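Putative isomerase YbhH (Escherichia coli, PDB 6OTV) is of unknown detailed function but, as a member of the PrpF family, probably acts as an isomerase. Local coordinates at residues A[301-305]-A[306-310]. Numbering follows the deposited sequence.
Sequences PSVGY and GNINI
Asp318 OD1 takes hydrogen bonds from both Asn307 ND2 and Asn309 ND2, so that two amides, alternate along the strand, share one carboxylate oxygen. The Asn307 side chain leaves the backbone away from residues 301-305, and no hydrogen bond links these to 306-310; the local side-chain contact round the bend is apolar. The methyl CG2 of Val303 meets the end of the Ile308 chain, with CG2 and CD1 3.7 Å apart, and the two side chains cross at about a right angle. Ile308 is extended, CD1 anti to CA (chi2 -176°), which carries its terminal methyl out to the loop, while Val303 presents the methyl that stands between its backbone N and carbonyl carbon. Ile308 CD1 also lies 4.0 Å from Gly304 O, a minor van der Waals contact. The chain swings round so that the CA atoms of Val303 and Ile308 come within 7.1 Å. Two glycines shape this bend: Gly304 and Gly306 both take positive phi (72° and 125°), a region that favours glycine. Between them, Tyr305 sets out away from residues 306-310, and its side chain meets Ala290, Leu321, Asn323 and Leu331. The turn carries the chain from the loop after helix 279-290 into strand 306-312, which runs parallel to strand 263-267 and antiparallel to strand 315-322, where Leu321 and Val319 pair with Gly306 and Ile308 by backbone hydrogen bonds. Val303 touches Cys289 and Ile308 touches Ser286, so the valine-isoleucine pair packs against helix 279-290, with Leu321 of strand 315-322 also meeting Ile308.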
ATOM      1  N   PRO A 301      27.557   1.638 -19.594  1.00 41.02           N
ATOM      2  CA  PRO A 301      26.615   1.993 -20.661  1.00 35.57           C
ATOM      3  C   PRO A 301      25.184   2.048 -20.146  1.00 36.48           C
ATOM      4  O   PRO A 301      24.839   1.469 -19.113  1.00 35.20           O
ATOM      5  CB  PRO A 301      26.790   0.863 -21.684  1.00 32.74           C
ATOM      6  CG  PRO A 301      28.122   0.270 -21.381  1.00 38.44           C
ATOM      7  CD  PRO A 301      28.290   0.397 -19.899  1.00 36.60           C
ATOM      8  N   SER A 302      24.341   2.757 -20.896  1.00 43.13           N
ATOM      9  CA  SER A 302      22.943   2.904 -20.519  1.00 48.26           C
ATOM     10  C   SER A 302      22.231   1.555 -20.561  1.00 50.96           C
ATOM     11  O   SER A 302      22.545   0.684 -21.376  1.00 50.30           O
ATOM     12  CB  SER A 302      22.245   3.896 -21.447  1.00 51.96           C
ATOM     13  OG  SER A 302      22.271   3.439 -22.787  1.00 62.24           O
ATOM     14  N   VAL A 303      21.258   1.390 -19.667  1.00 52.88           N
ATOM     15  CA  VAL A 303      20.566   0.114 -19.518  1.00 56.15           C
ATOM     16  C   VAL A 303      19.086   0.263 -19.853  1.00 66.75           C
ATOM     17  O   VAL A 303      18.453  -0.681 -20.342  1.00 68.10           O
ATOM     18  CB  VAL A 303      20.754  -0.447 -18.095  1.00 53.18           C
ATOM     19  CG1 VAL A 303      22.226  -0.696 -17.813  1.00 49.48           C
ATOM     20  CG2 VAL A 303      20.169   0.507 -17.057  1.00 44.26           C
ATOM     21  N   GLY A 304      18.527   1.447 -19.600  1.00 70.69           N
ATOM     22  CA  GLY A 304      17.094   1.620 -19.735  1.00 75.94           C
ATOM     23  C   GLY A 304      16.343   0.913 -18.617  1.00 81.38           C
ATOM     24  O   GLY A 304      16.839   0.746 -17.498  1.00 84.94           O
ATOM     25  N   TYR A 305      15.121   0.493 -18.928  1.00 85.59           N
ATOM     26  CA  TYR A 305      14.316  -0.297 -18.008  1.00 80.58           C
ATOM     27  C   TYR A 305      14.300  -1.763 -18.430  1.00 78.98           C
ATOM     28  O   TYR A 305      14.555  -2.114 -19.586  1.00 84.84           O
ATOM     29  CB  TYR A 305      12.882   0.240 -17.922  1.00 76.15           C
ATOM     30  CG  TYR A 305      12.764   1.574 -17.216  1.00 73.75           C
ATOM     31  CD1 TYR A 305      12.472   2.735 -17.925  1.00 85.83           C
ATOM     32  CD2 TYR A 305      12.961   1.679 -15.846  1.00 57.51           C
ATOM     33  CE1 TYR A 305      12.372   3.967 -17.281  1.00 83.51           C
ATOM     34  CE2 TYR A 305      12.865   2.899 -15.198  1.00 64.87           C
ATOM     35  CZ  TYR A 305      12.571   4.039 -15.916  1.00 73.40           C
ATOM     36  OH  TYR A 305      12.478   5.244 -15.256  1.00 69.84           O
ATOM     37  N   GLY A 306      13.996  -2.627 -17.460  1.00 69.98           N
ATOM     38  CA  GLY A 306      13.978  -4.060 -17.669  1.00 68.11           C
ATOM     39  C   GLY A 306      14.882  -4.770 -16.677  1.00 61.60           C
ATOM     40  O   GLY A 306      14.955  -4.381 -15.503  1.00 51.35           O
ATOM     41  N   ASN A 307      15.555  -5.813 -17.157  1.00 53.82           N
ATOM     42  CA  ASN A 307      16.446  -6.608 -16.323  1.00 48.12           C
ATOM     43  C   ASN A 307      17.805  -5.923 -16.208  1.00 45.00           C
ATOM     44  O   ASN A 307      18.471  -5.670 -17.218  1.00 49.23           O
ATOM     45  CB  ASN A 307      16.601  -8.008 -16.901  1.00 51.74           C
ATOM     46  CG  ASN A 307      17.456  -8.900 -16.029  1.00 68.88           C
ATOM     47  OD1 ASN A 307      16.956  -9.537 -15.104  1.00 76.89           O
ATOM     48  ND2 ASN A 307      18.754  -8.951 -16.316  1.00 78.11           N
ATOM     49  N   ILE A 308      18.224  -5.641 -14.980  1.00 39.96           N
ATOM     50  CA  ILE A 308      19.501  -4.994 -14.703  1.00 33.62           C
ATOM     51  C   ILE A 308      20.311  -5.944 -13.831  1.00 30.20           C
ATOM     52  O   ILE A 308      19.942  -6.210 -12.680  1.00 29.48           O
ATOM     53  CB  ILE A 308      19.319  -3.633 -14.024  1.00 34.75           C
ATOM     54  CG1 ILE A 308      18.494  -2.717 -14.926  1.00 38.61           C
ATOM     55  CG2 ILE A 308      20.663  -3.014 -13.710  1.00 31.86           C
ATOM     56  CD1 ILE A 308      18.341  -1.317 -14.396  1.00 42.80           C
ATOM     57  N   ASN A 309      21.403  -6.462 -14.381  1.00 30.13           N
ATOM     58  CA  ASN A 309      22.234  -7.445 -13.695  1.00 28.20           C
ATOM     59  C   ASN A 309      23.365  -6.729 -12.961  1.00 29.18           C
ATOM     60  O   ASN A 309      24.168  -6.024 -13.588  1.00 32.30           O
ATOM     61  CB  ASN A 309      22.772  -8.457 -14.707  1.00 26.94           C
ATOM     62  CG  ASN A 309      23.606  -9.542 -14.067  1.00 37.26           C
ATOM     63  OD1 ASN A 309      24.826  -9.422 -13.966  1.00 41.76           O
ATOM     64  ND2 ASN A 309      22.953 -10.615 -13.639  1.00 39.81           N
ATOM     65  N   ILE A 310      23.418  -6.896 -11.639  1.00 26.41           N
ATOM     66  CA  ILE A 310      24.409  -6.251 -10.779  1.00 28.39           C
ATOM     67  C   ILE A 310      25.426  -7.300 -10.348  1.00 37.23           C
ATOM     68  O   ILE A 310      25.072  -8.279  -9.680  1.00 36.69           O
ATOM     69  CB  ILE A 310      23.771  -5.604  -9.540  1.00 28.99           C
ATOM     70  CG1 ILE A 310      22.494  -4.837  -9.899  1.00 33.61           C
ATOM     71  CG2 ILE A 310      24.778  -4.698  -8.836  1.00 25.22           C
ATOM     72  CD1 ILE A 310      22.726  -3.606 -10.716  1.00 44.94           C
TER